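Mercuric reductase (Metallosphaera sedula, PDB 4YWO) probably reduces mercuric ions to elemental mercury at the expense of NADPH, working as a homodimer with FAD as cofactor. Local coordinates at residues I210-I224 with I345-E358. Sequence-based numbering, arbitrary orientation.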
ATOM      1  N   ILE A 210     -22.017  -4.112  -8.252  1.00 14.57           N
ATOM      2  CA  ILE A 210     -20.895  -3.845  -9.104  1.00 15.54           C
ATOM      3  C   ILE A 210     -20.720  -4.831 -10.228  1.00 16.27           C
ATOM      4  O   ILE A 210     -19.719  -5.537 -10.439  1.00 14.81           O
ATOM      5  CB  ILE A 210     -19.529  -3.658  -8.309  1.00 15.76           C
ATOM      6  CG1 ILE A 210     -19.237  -4.829  -7.426  1.00 17.94           C
ATOM      7  CG2 ILE A 210     -19.540  -2.348  -7.534  1.00 15.73           C
ATOM      8  CD1 ILE A 210     -17.875  -4.718  -6.678  1.00 16.66           C
ATOM      9  N   PRO A 211     -21.736  -4.859 -11.129  1.00 16.86           N
ATOM     10  CA  PRO A 211     -21.724  -5.945 -12.138  1.00 19.02           C
ATOM     11  C   PRO A 211     -20.742  -5.783 -13.230  1.00 18.62           C
ATOM     12  O   PRO A 211     -20.509  -6.710 -13.972  1.00 21.69           O
ATOM     13  CB  PRO A 211     -23.184  -5.811 -12.736  1.00 19.32           C
ATOM     14  CG  PRO A 211     -23.541  -4.415 -12.512  1.00 21.79           C
ATOM     15  CD  PRO A 211     -22.993  -4.093 -11.138  1.00 19.10           C
ATOM     16  N   ASP A 212     -20.053  -4.664 -13.330  1.00 17.91           N
ATOM     17  CA  ASP A 212     -18.954  -4.572 -14.292  1.00 20.05           C
ATOM     18  C   ASP A 212     -17.551  -4.884 -13.705  1.00 16.96           C
ATOM     19  O   ASP A 212     -16.567  -4.783 -14.428  1.00 19.40           O
ATOM     20  CB  ASP A 212     -18.978  -3.201 -14.886  1.00 23.87           C
ATOM     21  CG  ASP A 212     -20.278  -2.989 -15.791  1.00 35.64           C
ATOM     22  OD1 ASP A 212     -20.855  -4.008 -16.257  1.00 44.92           O
ATOM     23  OD2 ASP A 212     -20.710  -1.857 -16.038  1.00 58.35           O
ATOM     24  N   TRP A 213     -17.515  -5.273 -12.476  1.00 15.92           N
ATOM     25  CA  TRP A 213     -16.292  -5.807 -11.844  1.00 14.37           C
ATOM     26  C   TRP A 213     -16.187  -7.308 -12.033  1.00 17.10           C
ATOM     27  O   TRP A 213     -17.127  -7.991 -12.534  1.00 17.24           O
ATOM     28  CB  TRP A 213     -16.303  -5.439 -10.351  1.00 13.97           C
ATOM     29  CG  TRP A 213     -16.086  -4.005 -10.045  1.00 15.12           C
ATOM     30  CD1 TRP A 213     -16.825  -2.958 -10.474  1.00 17.52           C
ATOM     31  CD2 TRP A 213     -14.986  -3.461  -9.296  1.00 14.37           C
ATOM     32  NE1 TRP A 213     -16.229  -1.765 -10.052  1.00 17.54           N
ATOM     33  CE2 TRP A 213     -15.138  -2.079  -9.268  1.00 16.31           C
ATOM     34  CE3 TRP A 213     -13.961  -4.021  -8.559  1.00 15.51           C
ATOM     35  CZ2 TRP A 213     -14.189  -1.231  -8.608  1.00 16.19           C
ATOM     36  CZ3 TRP A 213     -12.996  -3.124  -7.921  1.00 16.38           C
ATOM     37  CH2 TRP A 213     -13.181  -1.808  -7.929  1.00 14.48           C
ATOM     38  N   GLU A 214     -15.030  -7.871 -11.662  1.00 15.38           N
ATOM     39  CA  GLU A 214     -14.857  -9.374 -11.694  1.00 14.05           C
ATOM     40  C   GLU A 214     -15.972  -9.981 -10.828  1.00 14.13           C
ATOM     41  O   GLU A 214     -16.387  -9.498  -9.780  1.00 14.91           O
ATOM     42  CB  GLU A 214     -13.513  -9.804 -11.123  1.00 16.19           C
ATOM     43  CG  GLU A 214     -12.358  -9.418 -12.036  1.00 18.03           C
ATOM     44  CD  GLU A 214     -12.135 -10.332 -13.202  1.00 21.06           C
ATOM     45  OE1 GLU A 214     -12.967 -11.216 -13.423  1.00 20.96           O
ATOM     46  OE2 GLU A 214     -11.135 -10.169 -13.928  1.00 19.18           O
ATOM     47  N   PRO A 215     -16.488 -11.182 -11.292  1.00 15.03           N
ATOM     48  CA  PRO A 215     -17.464 -11.891 -10.438  1.00 15.93           C
ATOM     49  C   PRO A 215     -17.129 -12.071  -8.976  1.00 13.84           C
ATOM     50  O   PRO A 215     -17.977 -11.870  -8.081  1.00 15.76           O
ATOM     51  CB  PRO A 215     -17.524 -13.296 -11.079  1.00 16.66           C
ATOM     52  CG  PRO A 215     -17.019 -13.135 -12.427  1.00 19.63           C
ATOM     53  CD  PRO A 215     -16.151 -11.895 -12.498  1.00 16.50           C
ATOM     54  N   GLU A 216     -15.864 -12.414  -8.702  1.00 15.59           N
ATOM     55  CA  GLU A 216     -15.385 -12.523  -7.356  1.00 16.27           C
ATOM     56  C   GLU A 216     -15.622 -11.196  -6.580  1.00 14.68           C
ATOM     57  O   GLU A 216     -15.902 -11.251  -5.356  1.00 15.94           O
ATOM     58  CB  GLU A 216     -13.899 -12.923  -7.313  1.00 16.35           C
ATOM     59  CG  GLU A 216     -13.621 -14.326  -7.861  1.00 19.05           C
ATOM     60  CD  GLU A 216     -13.350 -14.393  -9.327  1.00 19.93           C
ATOM     61  OE1 GLU A 216     -13.655 -13.479 -10.152  1.00 18.63           O
ATOM     62  OE2 GLU A 216     -12.736 -15.428  -9.642  1.00 22.57           O
ATOM     63  N   ALA A 217     -15.400 -10.083  -7.203  1.00 13.92           N
ATOM     64  CA  ALA A 217     -15.622  -8.800  -6.532  1.00 14.46           C
ATOM     65  C   ALA A 217     -17.086  -8.568  -6.162  1.00 14.99           C
ATOM     66  O   ALA A 217     -17.414  -8.098  -5.068  1.00 15.31           O
ATOM     67  CB  ALA A 217     -15.008  -7.657  -7.302  1.00 14.14           C
ATOM     68  N   SER A 218     -18.004  -8.912  -7.102  1.00 15.77           N
ATOM     69  CA  SER A 218     -19.440  -8.778  -6.791  1.00 17.31           C
ATOM     70  C   SER A 218     -19.822  -9.634  -5.580  1.00 15.62           C
ATOM     71  O   SER A 218     -20.630  -9.197  -4.729  1.00 17.19           O
ATOM     72  CB  SER A 218     -20.237  -9.214  -8.019  1.00 16.07           C
ATOM     73  OG  SER A 218     -20.019  -8.364  -9.119  1.00 17.41           O
ATOM     74  N   VAL A 219     -19.300 -10.881  -5.488  1.00 16.09           N
ATOM     75  CA  VAL A 219     -19.505 -11.706  -4.285  1.00 17.71           C
ATOM     76  C   VAL A 219     -19.076 -11.066  -2.985  1.00 15.19           C
ATOM     77  O   VAL A 219     -19.824 -11.018  -1.995  1.00 17.83           O
ATOM     78  CB  VAL A 219     -18.862 -13.080  -4.442  1.00 18.16           C
ATOM     79  CG1 VAL A 219     -18.880 -13.865  -3.138  1.00 17.80           C
ATOM     80  CG2 VAL A 219     -19.473 -13.845  -5.605  1.00 19.28           C
ATOM     81  N   GLU A 220     -17.817 -10.555  -3.012  1.00 16.96           N
ATOM     82  CA  GLU A 220     -17.260  -9.919  -1.870  1.00 16.47           C
ATOM     83  C   GLU A 220     -18.024  -8.672  -1.487  1.00 15.19           C
ATOM     84  O   GLU A 220     -18.227  -8.412  -0.305  1.00 16.18           O
ATOM     85  CB  GLU A 220     -15.766  -9.568  -2.005  1.00 17.96           C
ATOM     86  CG  GLU A 220     -14.779 -10.705  -2.211  1.00 17.05           C
ATOM     87  CD  GLU A 220     -14.664 -11.767  -1.206  1.00 20.54           C
ATOM     88  OE1 GLU A 220     -15.550 -11.923  -0.317  1.00 21.62           O
ATOM     89  OE2 GLU A 220     -13.615 -12.507  -1.271  1.00 20.81           O
ATOM     90  N   ALA A 221     -18.500  -7.890  -2.491  1.00 14.94           N
ATOM     91  CA  ALA A 221     -19.255  -6.628  -2.257  1.00 15.87           C
ATOM     92  C   ALA A 221     -20.485  -6.935  -1.388  1.00 16.45           C
ATOM     93  O   ALA A 221     -20.773  -6.244  -0.393  1.00 16.82           O
ATOM     94  CB  ALA A 221     -19.603  -5.962  -3.540  1.00 16.45           C
ATOM     95  N   ARG A 222     -21.217  -8.024  -1.737  1.00 15.60           N
ATOM     96  CA  ARG A 222     -22.336  -8.391  -0.924  1.00 16.41           C
ATOM     97  C   ARG A 222     -22.007  -8.740   0.486  1.00 16.36           C
ATOM     98  O   ARG A 222     -22.672  -8.319   1.463  1.00 16.80           O
ATOM     99  CB  ARG A 222     -23.184  -9.470  -1.662  1.00 17.34           C
ATOM    100  CG  ARG A 222     -24.391  -9.739  -0.834  1.00 19.64           C
ATOM    101  CD  ARG A 222     -25.213 -10.978  -1.165  1.00 21.50           C
ATOM    102  NE  ARG A 222     -26.049 -10.676  -2.254  1.00 21.81           N
ATOM    103  CZ  ARG A 222     -27.285 -10.244  -2.189  1.00 23.24           C
ATOM    104  NH1 ARG A 222     -27.938 -10.103  -1.034  1.00 24.89           N
ATOM    105  NH2 ARG A 222     -27.912 -10.085  -3.297  1.00 23.57           N
ATOM    106  N   ARG A 223     -20.920  -9.511   0.697  1.00 16.09           N
ATOM    107  CA  ARG A 223     -20.473  -9.917   2.000  1.00 16.30           C
ATOM    108  C   ARG A 223     -20.054  -8.737   2.856  1.00 17.55           C
ATOM    109  O   ARG A 223     -20.372  -8.692   4.074  1.00 18.29           O
ATOM    110  CB  ARG A 223     -19.290 -10.848   1.900  1.00 18.39           C
ATOM    111  CG  ARG A 223     -19.674 -12.143   1.280  1.00 21.00           C
ATOM    112  CD  ARG A 223     -18.414 -12.960   1.223  1.00 24.94           C
ATOM    113  NE  ARG A 223     -18.695 -14.358   0.861  1.00 23.52           N
ATOM    114  CZ  ARG A 223     -17.853 -15.118   0.235  1.00 23.58           C
ATOM    115  NH1 ARG A 223     -16.618 -14.710  -0.057  1.00 26.80           N
ATOM    116  NH2 ARG A 223     -18.218 -16.374  -0.090  1.00 25.65           N
ATOM    117  N   ILE A 224     -19.374  -7.773   2.205  1.00 15.15           N
ATOM    118  CA  ILE A 224     -18.930  -6.548   2.893  1.00 15.61           C
ATOM    119  C   ILE A 224     -20.102  -5.789   3.382  1.00 16.71           C
ATOM    120  O   ILE A 224     -20.137  -5.362   4.546  1.00 19.87           O
ATOM    121  CB  ILE A 224     -17.988  -5.725   2.029  1.00 15.87           C
ATOM    122  CG1 ILE A 224     -16.708  -6.562   1.792  1.00 15.67           C
ATOM    123  CG2 ILE A 224     -17.629  -4.392   2.732  1.00 16.25           C
ATOM    124  CD1 ILE A 224     -15.856  -6.053   0.625  1.00 16.91           C
ATOM    125  N   ILE A 345     -12.718   1.234  -4.707  1.00 12.03           N
ATOM    126  CA  ILE A 345     -13.885   1.442  -3.794  1.00 12.71           C
ATOM    127  C   ILE A 345     -13.358   1.432  -2.415  1.00 13.15           C
ATOM    128  O   ILE A 345     -12.802   0.423  -1.918  1.00 13.29           O
ATOM    129  CB  ILE A 345     -14.957   0.367  -4.070  1.00 13.14           C
ATOM    130  CG1 ILE A 345     -15.435   0.393  -5.468  1.00 14.36           C
ATOM    131  CG2 ILE A 345     -16.144   0.601  -3.111  1.00 14.86           C
ATOM    132  CD1 ILE A 345     -16.377  -0.720  -5.879  1.00 16.01           C
ATOM    133  N   PHE A 346     -13.488   2.519  -1.670  1.00 13.79           N
ATOM    134  CA  PHE A 346     -12.820   2.735  -0.392  1.00 13.93           C
ATOM    135  C   PHE A 346     -13.685   2.294   0.815  1.00 15.03           C
ATOM    136  O   PHE A 346     -13.542   2.832   1.893  1.00 17.13           O
ATOM    137  CB  PHE A 346     -12.415   4.185  -0.248  1.00 13.77           C
ATOM    138  CG  PHE A 346     -11.265   4.617  -1.116  1.00 14.05           C
ATOM    139  CD1 PHE A 346      -9.928   4.418  -0.660  1.00 15.55           C
ATOM    140  CD2 PHE A 346     -11.417   5.243  -2.324  1.00 14.29           C
ATOM    141  CE1 PHE A 346      -8.842   4.776  -1.455  1.00 16.25           C
ATOM    142  CE2 PHE A 346     -10.303   5.637  -3.064  1.00 16.29           C
ATOM    143  CZ  PHE A 346      -9.031   5.434  -2.581  1.00 16.78           C
ATOM    144  N   THR A 347     -14.561   1.286   0.630  1.00 14.23           N
ATOM    145  CA  THR A 347     -15.012   0.552   1.734  1.00 14.05           C
ATOM    146  C   THR A 347     -13.817  -0.066   2.511  1.00 15.23           C
ATOM    147  O   THR A 347     -12.741  -0.103   2.025  1.00 14.43           O
ATOM    148  CB  THR A 347     -15.932  -0.578   1.288  1.00 13.74           C
ATOM    149  OG1 THR A 347     -15.335  -1.355   0.221  1.00 14.57           O
ATOM    150  CG2 THR A 347     -17.280  -0.024   0.720  1.00 16.32           C
ATOM    151  N   GLN A 348     -14.137  -0.595   3.665  1.00 14.31           N
ATOM    152  CA  GLN A 348     -13.195  -1.438   4.423  1.00 13.34           C
ATOM    153  C   GLN A 348     -13.805  -2.816   4.410  1.00 15.59           C
ATOM    154  O   GLN A 348     -14.920  -3.066   4.949  1.00 16.46           O
ATOM    155  CB  GLN A 348     -13.125  -0.982   5.842  1.00 14.03           C
ATOM    156  CG  GLN A 348     -12.164  -1.895   6.658  1.00 15.82           C
ATOM    157  CD  GLN A 348     -11.961  -1.438   8.028  1.00 18.20           C
ATOM    158  OE1 GLN A 348     -12.931  -0.981   8.696  1.00 19.14           O
ATOM    159  NE2 GLN A 348     -10.694  -1.543   8.539  1.00 18.68           N
ATOM    160  N   PRO A 349     -13.120  -3.835   3.903  1.00 14.22           N
ATOM    161  CA  PRO A 349     -11.849  -3.741   3.109  1.00 14.21           C
ATOM    162  C   PRO A 349     -12.099  -3.085   1.771  1.00 12.67           C
ATOM    163  O   PRO A 349     -13.271  -2.995   1.330  1.00 14.06           O
ATOM    164  CB  PRO A 349     -11.440  -5.169   2.951  1.00 14.49           C
ATOM    165  CG  PRO A 349     -12.736  -5.920   2.836  1.00 14.79           C
ATOM    166  CD  PRO A 349     -13.620  -5.228   3.889  1.00 14.97           C
ATOM    167  N   ASN A 350     -11.037  -2.621   1.160  1.00 11.73           N
ATOM    168  CA  ASN A 350     -11.082  -1.969  -0.151  1.00 12.34           C
ATOM    169  C   ASN A 350     -11.325  -2.988  -1.292  1.00 13.25           C
ATOM    170  O   ASN A 350     -11.031  -4.210  -1.179  1.00 12.43           O
ATOM    171  CB  ASN A 350      -9.792  -1.304  -0.499  1.00 12.46           C
ATOM    172  CG  ASN A 350      -9.287  -0.186   0.388  1.00 14.50           C
ATOM    173  OD1 ASN A 350      -8.073   0.109   0.339  1.00 15.89           O
ATOM    174  ND2 ASN A 350     -10.114   0.408   1.235  1.00 13.63           N
ATOM    175  N   LEU A 351     -11.918  -2.482  -2.378  1.00 13.32           N
ATOM    176  CA  LEU A 351     -11.968  -3.253  -3.651  1.00 12.69           C
ATOM    177  C   LEU A 351     -11.156  -2.440  -4.597  1.00 13.61           C
ATOM    178  O   LEU A 351     -11.351  -1.189  -4.693  1.00 14.76           O
ATOM    179  CB  LEU A 351     -13.381  -3.417  -4.206  1.00 14.69           C
ATOM    180  CG  LEU A 351     -14.364  -4.151  -3.246  1.00 16.64           C
ATOM    181  CD1 LEU A 351     -15.086  -3.132  -2.444  1.00 18.46           C
ATOM    182  CD2 LEU A 351     -15.319  -5.050  -4.039  1.00 20.21           C
ATOM    183  N   ALA A 352     -10.276  -3.065  -5.380  1.00 11.80           N
ATOM    184  CA  ALA A 352      -9.440  -2.285  -6.293  1.00 12.73           C
ATOM    185  C   ALA A 352      -9.299  -3.024  -7.622  1.00 14.13           C
ATOM    186  O   ALA A 352      -9.304  -4.269  -7.644  1.00 13.70           O
ATOM    187  CB  ALA A 352      -8.083  -2.160  -5.707  1.00 13.57           C
ATOM    188  N   ARG A 353      -9.126  -2.300  -8.696  1.00 13.52           N
ATOM    189  CA  ARG A 353      -8.930  -2.919  -9.988  1.00 12.95           C
ATOM    190  C   ARG A 353      -8.088  -2.018 -10.890  1.00 13.24           C
ATOM    191  O   ARG A 353      -8.011  -0.798 -10.726  1.00 13.84           O
ATOM    192  CB  ARG A 353     -10.291  -3.113 -10.642  1.00 12.32           C
ATOM    193  CG  ARG A 353     -11.053  -1.883 -10.940  1.00 13.81           C
ATOM    194  CD  ARG A 353     -12.397  -2.079 -11.601  1.00 14.37           C
ATOM    195  NE  ARG A 353     -12.246  -2.565 -12.932  1.00 18.33           N
ATOM    196  CZ  ARG A 353     -13.293  -2.997 -13.657  1.00 24.07           C
ATOM    197  NH1 ARG A 353     -14.518  -2.939 -13.122  1.00 25.53           N
ATOM    198  NH2 ARG A 353     -13.088  -3.491 -14.857  1.00 26.23           N
ATOM    199  N   VAL A 354      -7.351  -2.669 -11.787  1.00 12.93           N
ATOM    200  CA  VAL A 354      -6.660  -1.935 -12.871  1.00 13.02           C
ATOM    201  C   VAL A 354      -6.567  -2.872 -14.072  1.00 13.33           C
ATOM    202  O   VAL A 354      -6.353  -4.072 -13.892  1.00 13.69           O
ATOM    203  CB  VAL A 354      -5.270  -1.421 -12.408  1.00 13.52           C
ATOM    204  CG1 VAL A 354      -4.351  -2.497 -11.891  1.00 13.64           C
ATOM    205  CG2 VAL A 354      -4.590  -0.538 -13.463  1.00 15.72           C
ATOM    206  N   GLY A 355      -6.758  -2.357 -15.281  1.00 13.61           N
ATOM    207  CA  GLY A 355      -6.555  -3.173 -16.492  1.00 14.34           C
ATOM    208  C   GLY A 355      -7.863  -4.006 -16.750  1.00 15.00           C
ATOM    209  O   GLY A 355      -8.995  -3.729 -16.316  1.00 16.92           O
ATOM    210  N   LEU A 356      -7.633  -5.056 -17.528  1.00 16.13           N
ATOM    211  CA  LEU A 356      -8.735  -5.843 -18.062  1.00 16.71           C
ATOM    212  C   LEU A 356      -9.250  -6.870 -17.050  1.00 15.62           C
ATOM    213  O   LEU A 356      -8.466  -7.499 -16.287  1.00 15.92           O
ATOM    214  CB  LEU A 356      -8.191  -6.601 -19.260  1.00 17.89           C
ATOM    215  CG  LEU A 356      -7.628  -5.771 -20.401  1.00 19.14           C
ATOM    216  CD1 LEU A 356      -7.222  -6.740 -21.520  1.00 23.18           C
ATOM    217  CD2 LEU A 356      -8.666  -4.845 -20.902  1.00 22.80           C
ATOM    218  N   THR A 357     -10.532  -7.134 -17.141  1.00 16.06           N
ATOM    219  CA  THR A 357     -11.060  -8.307 -16.458  1.00 16.75           C
ATOM    220  C   THR A 357     -10.638  -9.552 -17.260  1.00 17.82           C
ATOM    221  O   THR A 357     -10.231  -9.466 -18.394  1.00 18.73           O
ATOM    222  CB  THR A 357     -12.606  -8.303 -16.347  1.00 19.07           C
ATOM    223  OG1 THR A 357     -13.159  -8.351 -17.699  1.00 20.41           O
ATOM    224  CG2 THR A 357     -13.130  -7.126 -15.571  1.00 21.15           C
ATOM    225  N   GLU A 358     -10.711 -10.738 -16.636  1.00 18.23           N
ATOM    226  CA  GLU A 358     -10.435 -11.968 -17.356  1.00 19.09           C
ATOM    227  C   GLU A 358     -11.354 -12.137 -18.605  1.00 21.42           C
ATOM    228  O   GLU A 358     -10.862 -12.476 -19.687  1.00 20.88           O
ATOM    229  CB  GLU A 358     -10.563 -13.164 -16.414  1.00 23.22           C
ATOM    230  CG  GLU A 358     -10.218 -14.446 -17.155  1.00 23.72           C
ATOM    231  CD  GLU A 358     -10.236 -15.682 -16.310  1.00 33.77           C
ATOM    232  OE1 GLU A 358     -10.542 -15.603 -15.120  1.00 26.94           O
ATOM    233  OE2 GLU A 358      -9.829 -16.711 -16.883  1.00 31.60           O
TER
HETATM  234  O   HOH W   1     -14.999  -3.974 -16.873  1.00 29.37           O
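Trp213 is the wedge here: its indole slots between Arg353 on one face and Ile210 and Ile345 on the other, where helix 215-227 of the Rossmann-type NADPH-binding domain, as expected for this reductase family, packs on the antiparallel sheet of the dimerisation domain. Residues 215-224 of the helix run nearly antiparallel to strand 350-355, at 164°, the axes 10.1 Å apart at closest approach. Arg353 CD sits 3.5 Å from the centroid of the Trp213 six-membered ring, a CH-pi contact. A bend at chi3 (-68°) then carries the guanidinium onward, with Arg353 CZ 4.6 Å from the centroid of the Trp213 five-membered ring, a cation-pi pair with the planes steeply inclined at 73°. Against the far face, Ile345 CD1 comes within 3.5 Å of Trp213 CZ2, near the edge of the six-membered ring.

Back toward the start of the strand, Leu351 is the bump: its CD2 pushes into a hollow formed by Ile210 CD1, the Ala217 carbonyl and the small methyls of Ala217 and Ala221. Just before the strand begins, Ile224 CD1 abuts the ring of cis-proline Pro349 at CG, 3.8 Å away.

Polar bonds pin the opposite end. Arg353 NH1 donates to Asp212 O from above the carbonyl plane, and a water links that oxygen to NH2. The bent Glu214 side chain, salt-bridged through OE1 to Lys392, runs alongside Thr357, and its OE2 accepts from Glu358 N on the syn side at 2.8 Å.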